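Local coordinates for protein 1,3-alpha-isomaltosidase (Kribbella flavida DSM 17836, PDB 5X3I) that hydrolyses the alpha-1,3-glucosidic linkages of the cyclic tetrasaccharide cyclobis-(1-6)-alpha-nigerosyl to give isomaltose, as part of the intracellular breakdown of this starch-derived sugar, at residues A[338-342]-A[392-398]; A[355-359]-A[453-457]; A[360-366]-A[458-463]. The protein carries 1 engineered substitution. One frame throughout, in Å; residues are numbered along the deposited sequence.

Interaction 1: residues A[338-342]-A[392-398]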
loop_
_atom_site.group_PDB
_atom_site.type_symbol
_atom_site.label_atom_id
_atom_site.label_comp_id
_atom_site.label_asym_id
_atom_site.label_seq_id
_atom_site.Cartn_x
_atom_site.Cartn_y
_atom_site.Cartn_z
ATOM N N ASP A 338 11.153 -15.296 15.598
ATOM C CA ASP A 338 10.501 -15.976 16.710
ATOM C C ASP A 338 8.976 -15.867 16.657
ATOM O O ASP A 338 8.288 -16.441 17.482
ATOM C CB ASP A 338 11.014 -15.442 18.058
ATOM C CG ASP A 338 10.799 -13.932 18.241
ATOM O OD1 ASP A 338 9.996 -13.308 17.520
ATOM O OD2 ASP A 338 11.452 -13.367 19.130
ATOM N N GLU A 339 8.466 -15.079 15.719
ATOM C CA GLU A 339 7.037 -14.815 15.612
ATOM C C GLU A 339 6.481 -14.228 16.905
ATOM O O GLU A 339 5.306 -14.366 17.195
ATOM C CB GLU A 339 6.253 -16.084 15.233
ATOM C CG GLU A 339 6.616 -16.689 13.879
ATOM C CD GLU A 339 6.436 -15.715 12.721
ATOM O OE1 GLU A 339 5.701 -14.715 12.866
ATOM O OE2 GLU A 339 7.028 -15.956 11.654
ATOM N N GLN A 340 7.329 -13.560 17.676
ATOM C CA GLN A 340 6.829 -12.837 18.822
ATOM C C GLN A 340 7.186 -11.364 18.665
ATOM O O GLN A 340 6.356 -10.590 18.215
ATOM C CB GLN A 340 7.373 -13.443 20.124
ATOM C CG GLN A 340 6.802 -14.847 20.378
ATOM C CD GLN A 340 7.104 -15.419 21.755
ATOM O OE1 GLN A 340 7.597 -14.735 22.646
ATOM N NE2 GLN A 340 6.808 -16.699 21.924
ATOM N N GLY A 341 8.412 -11.015 18.915
ATOM C CA GLY A 341 8.871 -9.688 18.650
ATOM C C GLY A 341 9.203 -9.351 17.207
ATOM O O GLY A 341 9.240 -8.226 16.877
ATOM N N ILE A 342 9.463 -10.370 16.390
ATOM C CA ILE A 342 9.810 -10.215 14.998
ATOM C C ILE A 342 11.058 -9.359 14.849
ATOM O O ILE A 342 11.148 -8.547 13.976
ATOM C CB ILE A 342 8.668 -9.647 14.134
ATOM C CG1 ILE A 342 7.292 -10.002 14.680
ATOM C CG2 ILE A 342 8.792 -10.080 12.693
ATOM C CD1 ILE A 342 6.901 -11.447 14.616
ATOM N N TRP A 392 11.579 -9.757 6.681
ATOM C CA TRP A 392 10.239 -9.213 6.898
ATOM C C TRP A 392 10.136 -8.451 8.213
ATOM O O TRP A 392 10.749 -8.826 9.206
ATOM C CB TRP A 392 9.226 -10.355 6.865
ATOM C CG TRP A 392 7.753 -10.009 6.942
ATOM C CD1 TRP A 392 6.929 -9.682 5.902
ATOM C CD2 TRP A 392 6.923 -10.057 8.107
ATOM N NE1 TRP A 392 5.647 -9.489 6.356
ATOM C CE2 TRP A 392 5.616 -9.716 7.706
ATOM C CE3 TRP A 392 7.161 -10.341 9.453
ATOM C CZ2 TRP A 392 4.553 -9.647 8.603
ATOM C CZ3 TRP A 392 6.104 -10.277 10.341
ATOM C CH2 TRP A 392 4.816 -9.929 9.912
ATOM N N GLN A 393 9.334 -7.392 8.196
ATOM C CA GLN A 393 9.058 -6.569 9.359
ATOM C C GLN A 393 7.590 -6.142 9.388
ATOM O O GLN A 393 6.935 -6.052 8.344
ATOM C CB GLN A 393 9.941 -5.326 9.365
ATOM C CG GLN A 393 11.393 -5.590 9.657
ATOM C CD GLN A 393 11.612 -5.910 11.116
ATOM O OE1 GLN A 393 11.601 -5.023 11.962
ATOM N NE2 GLN A 393 11.789 -7.185 11.417
ATOM N N ILE A 394 7.100 -5.889 10.597
ATOM C CA ILE A 394 5.768 -5.351 10.825
ATOM C C ILE A 394 5.876 -4.320 11.957
ATOM O O ILE A 394 6.609 -4.534 12.907
ATOM C CB ILE A 394 4.762 -6.492 11.167
ATOM C CG1 ILE A 394 3.322 -5.974 11.250
ATOM C CG2 ILE A 394 5.168 -7.221 12.440
ATOM C CD1 ILE A 394 2.654 -5.814 9.904
ATOM N N PRO A 395 5.148 -3.192 11.864
ATOM C CA PRO A 395 5.280 -2.193 12.932
ATOM C C PRO A 395 4.280 -2.429 14.058
ATOM O O PRO A 395 3.420 -1.578 14.305
ATOM C CB PRO A 395 4.983 -0.880 12.211
ATOM C CG PRO A 395 3.968 -1.287 11.173
ATOM C CD PRO A 395 4.348 -2.682 10.736
ATOM N N LEU A 396 4.392 -3.583 14.703
ATOM C CA LEU A 396 3.475 -4.004 15.753
ATOM C C LEU A 396 4.213 -4.797 16.818
ATOM O O LEU A 396 5.063 -5.624 16.498
ATOM C CB LEU A 396 2.348 -4.862 15.180
ATOM C CG LEU A 396 1.377 -4.180 14.220
ATOM C CD1 LEU A 396 0.451 -5.201 13.566
ATOM C CD2 LEU A 396 0.595 -3.119 14.970
ATOM N N GLN A 397 3.864 -4.546 18.069
ATOM C CA GLN A 397 4.402 -5.276 19.195
ATOM C C GLN A 397 3.299 -6.090 19.862
ATOM O O GLN A 397 2.417 -5.525 20.504
ATOM C CB GLN A 397 5.026 -4.317 20.196
ATOM C CG GLN A 397 5.794 -4.993 21.305
ATOM C CD GLN A 397 7.111 -5.566 20.809
ATOM O OE1 GLN A 397 7.593 -5.183 19.757
ATOM N NE2 GLN A 397 7.678 -6.494 21.560
ATOM N N LYS A 398 3.373 -7.409 19.721
ATOM C CA LYS A 398 2.358 -8.313 20.248
ATOM C C LYS A 398 2.196 -8.164 21.753
ATOM O O LYS A 398 3.175 -8.097 22.491
ATOM C CB LYS A 398 2.694 -9.763 19.912
ATOM C CG LYS A 398 2.595 -10.111 18.440
ATOM C CD LYS A 398 2.692 -11.608 18.246
ATOM C CE LYS A 398 2.676 -11.985 16.783
ATOM N NZ LYS A 398 2.756 -13.446 16.584
HETATM O O HOH W 1 3.562 -13.967 13.768
HETATM O O HOH W 2 5.714 -8.002 18.011
HETATM O O HOH W 3 7.700 -6.304 15.475
HETATM O O HOH W 4 9.986 -5.738 18.376
HETATM O O HOH W 5 8.946 -6.399 12.920
#
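Ile342, Gln393 and Lys398 carry a mixed apolar and polar contact between two loops at the C-terminal end of the TIM barrel, one following strand 330-333 and the other leaving strand 388-393. The branch CG2 of Ile342 meets the edge of the Trp392 indole, 3.6 Å from CZ3 and near the ring plane. Its other branch, CG1, lies 4.2 Å from Ile394 CG2. The bent side chain of Gln393 (chi2 -74°) turns NE2 back so that it donates both to Ile342 O, at 3.0 Å, and to Trp392 O of its own strand; Arg456 holds OE1. NE2 lies nearly along the C=O axis of Ile342, and the N-H...O angle of 146° shows a moderately bent bond. At the far end the extended Lys398 chain runs past Gln340 O, and NZ reaches Glu339 O at 2.8 Å from above the carbonyl plane. Between these grips, one water joins Gln340 O to Leu396 O and Lys398 N. Asp338 OD1, in an Asx turn, accepts from Gln340 N at 2.7 Å and also from Ile342 N. Trp392 also packs on Ala471, the engineered residue at the probable nucleophile position, while helix 496-510 covers Gln393 and Pro395, and helix 404-415 packs against Gln340 and Gln397.

Interaction 2: residues A[355-359]-A[453-457]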
loop_
_atom_site.group_PDB
_atom_site.type_symbol
_atom_site.label_atom_id
_atom_site.label_comp_id
_atom_site.label_asym_id
_atom_site.label_seq_id
_atom_site.Cartn_x
_atom_site.Cartn_y
_atom_site.Cartn_z
ATOM N N ASP A 355 14.523 -4.949 30.980
ATOM C CA ASP A 355 14.280 -3.514 30.829
ATOM C C ASP A 355 13.757 -3.126 29.442
ATOM O O ASP A 355 13.455 -1.976 29.194
ATOM C CB ASP A 355 15.556 -2.733 31.128
ATOM C CG ASP A 355 16.697 -3.087 30.187
ATOM O OD1 ASP A 355 16.544 -3.979 29.336
ATOM O OD2 ASP A 355 17.767 -2.482 30.316
ATOM N N GLY A 356 13.672 -4.087 28.535
ATOM C CA GLY A 356 13.246 -3.799 27.180
ATOM C C GLY A 356 14.313 -3.153 26.308
ATOM O O GLY A 356 14.002 -2.561 25.281
ATOM N N SER A 357 15.570 -3.255 26.721
ATOM C CA SER A 357 16.677 -2.760 25.917
ATOM C C SER A 357 16.940 -3.709 24.754
ATOM O O SER A 357 16.593 -4.874 24.813
ATOM C CB SER A 357 17.941 -2.601 26.763
ATOM O OG SER A 357 18.308 -3.825 27.365
ATOM N N ALA A 358 17.558 -3.194 23.703
ATOM C CA ALA A 358 17.902 -3.982 22.533
ATOM C C ALA A 358 19.047 -4.967 22.807
ATOM O O ALA A 358 19.854 -4.744 23.694
ATOM C CB ALA A 358 18.268 -3.062 21.391
ATOM N N HIS A 359 19.113 -6.038 22.020
ATOM C CA HIS A 359 20.174 -7.058 22.135
ATOM C C HIS A 359 21.363 -6.790 21.227
ATOM O O HIS A 359 21.206 -6.218 20.155
ATOM C CB HIS A 359 19.642 -8.454 21.811
ATOM C CG HIS A 359 18.743 -9.017 22.861
ATOM N ND1 HIS A 359 19.215 -9.526 24.049
ATOM C CD2 HIS A 359 17.398 -9.142 22.904
ATOM C CE1 HIS A 359 18.198 -9.935 24.784
ATOM N NE2 HIS A 359 17.085 -9.714 24.111
ATOM N N THR A 453 14.149 0.602 15.976
ATOM C CA THR A 453 15.092 0.069 15.006
ATOM C C THR A 453 16.353 -0.473 15.690
ATOM O O THR A 453 17.008 -1.363 15.148
ATOM C CB THR A 453 15.492 1.127 13.942
ATOM O OG1 THR A 453 16.042 2.283 14.576
ATOM C CG2 THR A 453 14.269 1.543 13.105
ATOM N N GLU A 454 16.678 0.037 16.877
ATOM C CA GLU A 454 17.877 -0.416 17.586
ATOM C C GLU A 454 17.822 -1.921 17.838
ATOM O O GLU A 454 18.837 -2.580 17.861
ATOM C CB GLU A 454 18.062 0.327 18.913
ATOM C CG GLU A 454 19.386 0.041 19.609
ATOM C CD GLU A 454 20.604 0.580 18.861
ATOM O OE1 GLU A 454 20.455 1.362 17.900
ATOM O OE2 GLU A 454 21.725 0.221 19.254
ATOM N N LYS A 455 16.620 -2.455 18.007
ATOM C CA LYS A 455 16.450 -3.886 18.230
ATOM C C LYS A 455 16.851 -4.702 16.999
ATOM O O LYS A 455 17.241 -5.865 17.121
ATOM C CB LYS A 455 14.996 -4.185 18.623
ATOM C CG LYS A 455 14.533 -3.380 19.844
ATOM C CD LYS A 455 13.191 -3.842 20.375
ATOM C CE LYS A 455 12.752 -2.979 21.569
ATOM N NZ LYS A 455 13.771 -2.949 22.645
ATOM N N ARG A 456 16.755 -4.079 15.827
ATOM C CA ARG A 456 17.112 -4.720 14.571
ATOM C C ARG A 456 18.568 -4.449 14.127
ATOM O O ARG A 456 19.022 -5.002 13.121
ATOM C CB ARG A 456 16.159 -4.264 13.464
ATOM C CG ARG A 456 14.726 -4.804 13.554
ATOM C CD ARG A 456 13.847 -4.069 14.564
ATOM N NE ARG A 456 12.494 -4.607 14.491
ATOM C CZ ARG A 456 11.554 -4.474 15.418
ATOM N NH1 ARG A 456 11.775 -3.780 16.533
ATOM N NH2 ARG A 456 10.377 -5.045 15.214
ATOM N N ARG A 457 19.274 -3.596 14.863
ATOM C CA ARG A 457 20.580 -3.123 14.406
ATOM C C ARG A 457 21.575 -4.266 14.162
ATOM O O ARG A 457 22.285 -4.260 13.157
ATOM C CB ARG A 457 21.182 -2.114 15.393
ATOM C CG ARG A 457 22.559 -1.587 14.985
ATOM C CD ARG A 457 22.992 -0.376 15.819
ATOM N NE ARG A 457 22.081 0.737 15.602
ATOM C CZ ARG A 457 22.117 1.536 14.541
ATOM N NH1 ARG A 457 23.048 1.370 13.605
ATOM N NH2 ARG A 457 21.225 2.509 14.419
HETATM O O HOH W 6 14.513 -5.759 22.989
HETATM O O HOH W 7 20.755 -4.647 17.955
HETATM O O HOH W 8 17.194 -6.828 19.897
#
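Ala358 packs against the turn from Glu454 to Arg457, and Lys455 reaches past it to the backbone of the same loop. The close part is small: Ala358 CB points at the turn and sits 3.6 Å from Glu454 O, 3.7 Å from Lys455 CA and at a similar distance from Glu454 CG. The two backbones approach accordingly, with the CA atoms of Ala358 and Lys455 4.5 Å apart. Lys455 runs extended until chi4 (-55°) bends its end, bringing NZ to Gly356 O at 2.7 Å. The ammonium approaches from above the carbonyl plane, 39° out of it, and a water that accepts from NZ donates in turn to Ser357 O. The looser side is bridged by solvent. One water donates to both His359 O and Glu454 O, whereas another accepts from His359 N and donates to Lys455 O. Beyond the contact, Asp355 OD1 takes Ser357 N and OG, and Glu454 OE1 forms a salt bridge with Arg457 NE at 2.9 Å, lying near the guanidinium plane. The geometry identifies an Asx turn at Asp355, just before the residues that meet a type I beta turn from Glu454 to Arg457, which links helices 446-454 and 457-461 within the TIM-barrel domain.

Interaction 3: residues A[360-366]-A[458-463]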
loop_
_atom_site.group_PDB
_atom_site.type_symbol
_atom_site.label_atom_id
_atom_site.label_comp_id
_atom_site.label_asym_id
_atom_site.label_seq_id
_atom_site.Cartn_x
_atom_site.Cartn_y
_atom_site.Cartn_z
ATOM N N ARG A 360 22.561 -7.153 21.676
ATOM C CA ARG A 360 23.676 -7.211 20.748
ATOM C C ARG A 360 23.750 -8.611 20.130
ATOM O O ARG A 360 23.103 -9.535 20.614
ATOM C CB ARG A 360 24.985 -6.869 21.470
ATOM C CG ARG A 360 24.816 -5.888 22.632
ATOM C CD ARG A 360 26.109 -5.718 23.433
ATOM N NE ARG A 360 27.063 -4.843 22.760
ATOM C CZ ARG A 360 28.374 -4.855 22.965
ATOM N NH1 ARG A 360 28.914 -5.714 23.826
ATOM N NH2 ARG A 360 29.148 -4.011 22.299
ATOM N N ALA A 361 24.624 -8.791 19.147
ATOM C CA ALA A 361 24.678 -10.045 18.396
ATOM C C ALA A 361 25.154 -11.192 19.283
ATOM O O ALA A 361 24.662 -12.315 19.194
ATOM C CB ALA A 361 25.587 -9.908 17.195
ATOM N N GLU A 362 26.092 -10.881 20.166
ATOM C CA GLU A 362 26.705 -11.896 21.002
ATOM C C GLU A 362 25.766 -12.393 22.112
ATOM O O GLU A 362 26.086 -13.360 22.784
ATOM C CB GLU A 362 28.014 -11.365 21.596
ATOM C CG GLU A 362 27.857 -10.125 22.453
ATOM C CD GLU A 362 27.990 -8.815 21.679
ATOM O OE1 GLU A 362 27.825 -8.798 20.430
ATOM O OE2 GLU A 362 28.255 -7.786 22.343
ATOM N N ASP A 363 24.616 -11.745 22.299
ATOM C CA ASP A 363 23.608 -12.243 23.236
ATOM C C ASP A 363 23.032 -13.583 22.786
ATOM O O ASP A 363 22.501 -14.331 23.594
ATOM C CB ASP A 363 22.433 -11.268 23.398
ATOM C CG ASP A 363 22.839 -9.907 23.936
ATOM O OD1 ASP A 363 23.959 -9.735 24.452
ATOM O OD2 ASP A 363 21.997 -9.003 23.857
ATOM N N PHE A 364 23.100 -13.856 21.489
ATOM C CA PHE A 364 22.355 -14.963 20.904
ATOM C C PHE A 364 23.207 -16.214 20.664
ATOM O O PHE A 364 24.333 -16.128 20.190
ATOM C CB PHE A 364 21.716 -14.525 19.580
ATOM C CG PHE A 364 20.725 -13.396 19.716
ATOM C CD1 PHE A 364 19.493 -13.602 20.330
ATOM C CD2 PHE A 364 21.021 -12.130 19.227
ATOM C CE1 PHE A 364 18.580 -12.566 20.455
ATOM C CE2 PHE A 364 20.110 -11.085 19.347
ATOM C CZ PHE A 364 18.889 -11.298 19.961
ATOM N N SER A 365 22.649 -17.369 20.995
ATOM C CA SER A 365 23.195 -18.644 20.549
ATOM C C SER A 365 22.191 -19.287 19.621
ATOM O O SER A 365 20.999 -19.114 19.798
ATOM C CB SER A 365 23.494 -19.583 21.721
ATOM O OG SER A 365 24.258 -18.927 22.709
ATOM N N TYR A 366 22.684 -20.043 18.652
ATOM C CA TYR A 366 21.835 -20.731 17.697
ATOM C C TYR A 366 22.113 -22.237 17.761
ATOM O O TYR A 366 23.236 -22.686 17.571
ATOM C CB TYR A 366 22.059 -20.150 16.293
ATOM C CG TYR A 366 21.863 -18.646 16.277
ATOM C CD1 TYR A 366 20.603 -18.092 16.084
ATOM C CD2 TYR A 366 22.928 -17.782 16.501
ATOM C CE1 TYR A 366 20.408 -16.715 16.100
ATOM C CE2 TYR A 366 22.743 -16.407 16.516
ATOM C CZ TYR A 366 21.476 -15.883 16.318
ATOM O OH TYR A 366 21.288 -14.530 16.341
ATOM N N TYR A 458 21.610 -5.249 15.059
ATOM C CA TYR A 458 22.541 -6.368 14.900
ATOM C C TYR A 458 22.259 -7.177 13.625
ATOM O O TYR A 458 23.154 -7.823 13.090
ATOM C CB TYR A 458 22.504 -7.289 16.124
ATOM C CG TYR A 458 21.307 -8.209 16.163
ATOM C CD1 TYR A 458 20.067 -7.744 16.575
ATOM C CD2 TYR A 458 21.417 -9.543 15.796
ATOM C CE1 TYR A 458 18.966 -8.583 16.619
ATOM C CE2 TYR A 458 20.318 -10.397 15.836
ATOM C CZ TYR A 458 19.094 -9.904 16.247
ATOM O OH TYR A 458 18.000 -10.723 16.284
ATOM N N LEU A 459 21.027 -7.120 13.123
ATOM C CA LEU A 459 20.690 -7.833 11.894
ATOM C C LEU A 459 21.423 -7.234 10.705
ATOM O O LEU A 459 21.874 -7.969 9.826
ATOM C CB LEU A 459 19.182 -7.829 11.632
ATOM C CG LEU A 459 18.283 -8.481 12.679
ATOM C CD1 LEU A 459 16.837 -8.017 12.489
ATOM C CD2 LEU A 459 18.367 -10.011 12.611
ATOM N N VAL A 460 21.524 -5.906 10.670
ATOM C CA VAL A 460 22.286 -5.234 9.616
ATOM C C VAL A 460 23.803 -5.191 9.887
ATOM O O VAL A 460 24.597 -5.388 8.978
ATOM C CB VAL A 460 21.782 -3.797 9.373
ATOM C CG1 VAL A 460 22.480 -3.204 8.184
ATOM C CG2 VAL A 460 20.286 -3.793 9.098
ATOM N N GLU A 461 24.203 -4.920 11.124
ATOM C CA GLU A 461 25.622 -4.721 11.417
ATOM C C GLU A 461 26.408 -6.039 11.581
ATOM O O GLU A 461 27.513 -6.158 11.077
ATOM C CB GLU A 461 25.785 -3.823 12.646
ATOM C CG GLU A 461 25.297 -2.410 12.364
ATOM C CD GLU A 461 25.642 -1.402 13.442
ATOM O OE1 GLU A 461 26.214 -1.778 14.482
ATOM O OE2 GLU A 461 25.306 -0.216 13.247
ATOM N N HIS A 462 25.837 -7.018 12.266
ATOM C CA HIS A 462 26.475 -8.323 12.397
ATOM C C HIS A 462 26.114 -9.226 11.222
ATOM O O HIS A 462 26.996 -9.707 10.527
ATOM C CB HIS A 462 26.120 -9.003 13.718
ATOM C CG HIS A 462 26.649 -10.403 13.828
ATOM N ND1 HIS A 462 27.990 -10.686 13.987
ATOM C CD2 HIS A 462 26.015 -11.599 13.782
ATOM C CE1 HIS A 462 28.156 -11.996 14.037
ATOM N NE2 HIS A 462 26.974 -12.572 13.922
ATOM N N PHE A 463 24.825 -9.513 11.035
ATOM C CA PHE A 463 24.423 -10.439 9.979
ATOM C C PHE A 463 24.482 -9.861 8.558
ATOM O O PHE A 463 24.339 -10.603 7.604
ATOM C CB PHE A 463 23.020 -10.992 10.268
ATOM C CG PHE A 463 22.981 -11.926 11.434
ATOM C CD1 PHE A 463 23.518 -13.200 11.332
ATOM C CD2 PHE A 463 22.438 -11.527 12.643
ATOM C CE1 PHE A 463 23.507 -14.065 12.415
ATOM C CE2 PHE A 463 22.417 -12.377 13.724
ATOM C CZ PHE A 463 22.953 -13.656 13.614
HETATM O O HOH W 9 18.561 -13.602 16.750
#
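The Tyr458 ring is covered on both faces: Leu459 CG lies over one, and Phe364 CE2 sits 3.4 Å above the other, displaced toward the rim. Phe364 and Tyr458 form an offset stack, their centroids 4.9 Å apart and planes inclined by 30°. This aromatic cluster in the TIM-barrel domain joins the short helix 457-461 to the end of the loop that runs into the small antiparallel pair of strands 348-349 and 365-366. With chi1 at 77°, Tyr458 CG stands between its backbone N and carbonyl carbon, which turns the ring toward Phe364. His462 presents a face to Ala361 CB, a CH-pi contact 4.0 Å from the centroid, and its CD2 lies over the centre of Phe463. At the edge of the Phe463 ring, near its plane, comes Tyr366 OH, 3.3 Å from CZ. On the backbone, Tyr458 O accepts from both His462 N and Phe463 N. Helix 375-384 packs against His462 and Phe463, and Trp345 meets Phe463 edge-to-face. The Tyr458 hydroxyl is hydrogen-bonded to Thr343 O, and a water 3.5 Å above the centre of the Phe364 ring donates to Tyr458 OH at 3.0 Å while also bonding Tyr366 OH.

The three contacts run outward from the active site within one TIM-barrel domain. Interaction 1 is nearest: the nearest side-chain atoms of Trp392 and Ala471 (engineered, at the probable nucleophile position) are about 3 Å apart, and Trp392 NE1 hydrogen-bonds a glycerol that probably comes from the crystallisation liquor. Arg456 couples it to interaction 2, with NE 2.7 Å from Gln393 OE1, and the two centres are about 13 Å apart. Interactions 2 and 3 are closer, about 11 Å between centres, because both segment pairs are continuous in the chain: 355-359 runs into 360-366 and 453-457 into 458-463. They also touch directly, His359 CB meeting Phe364 CZ at 3.5 Å. Interactions 1 and 3, centres about 17 Å apart, do not touch.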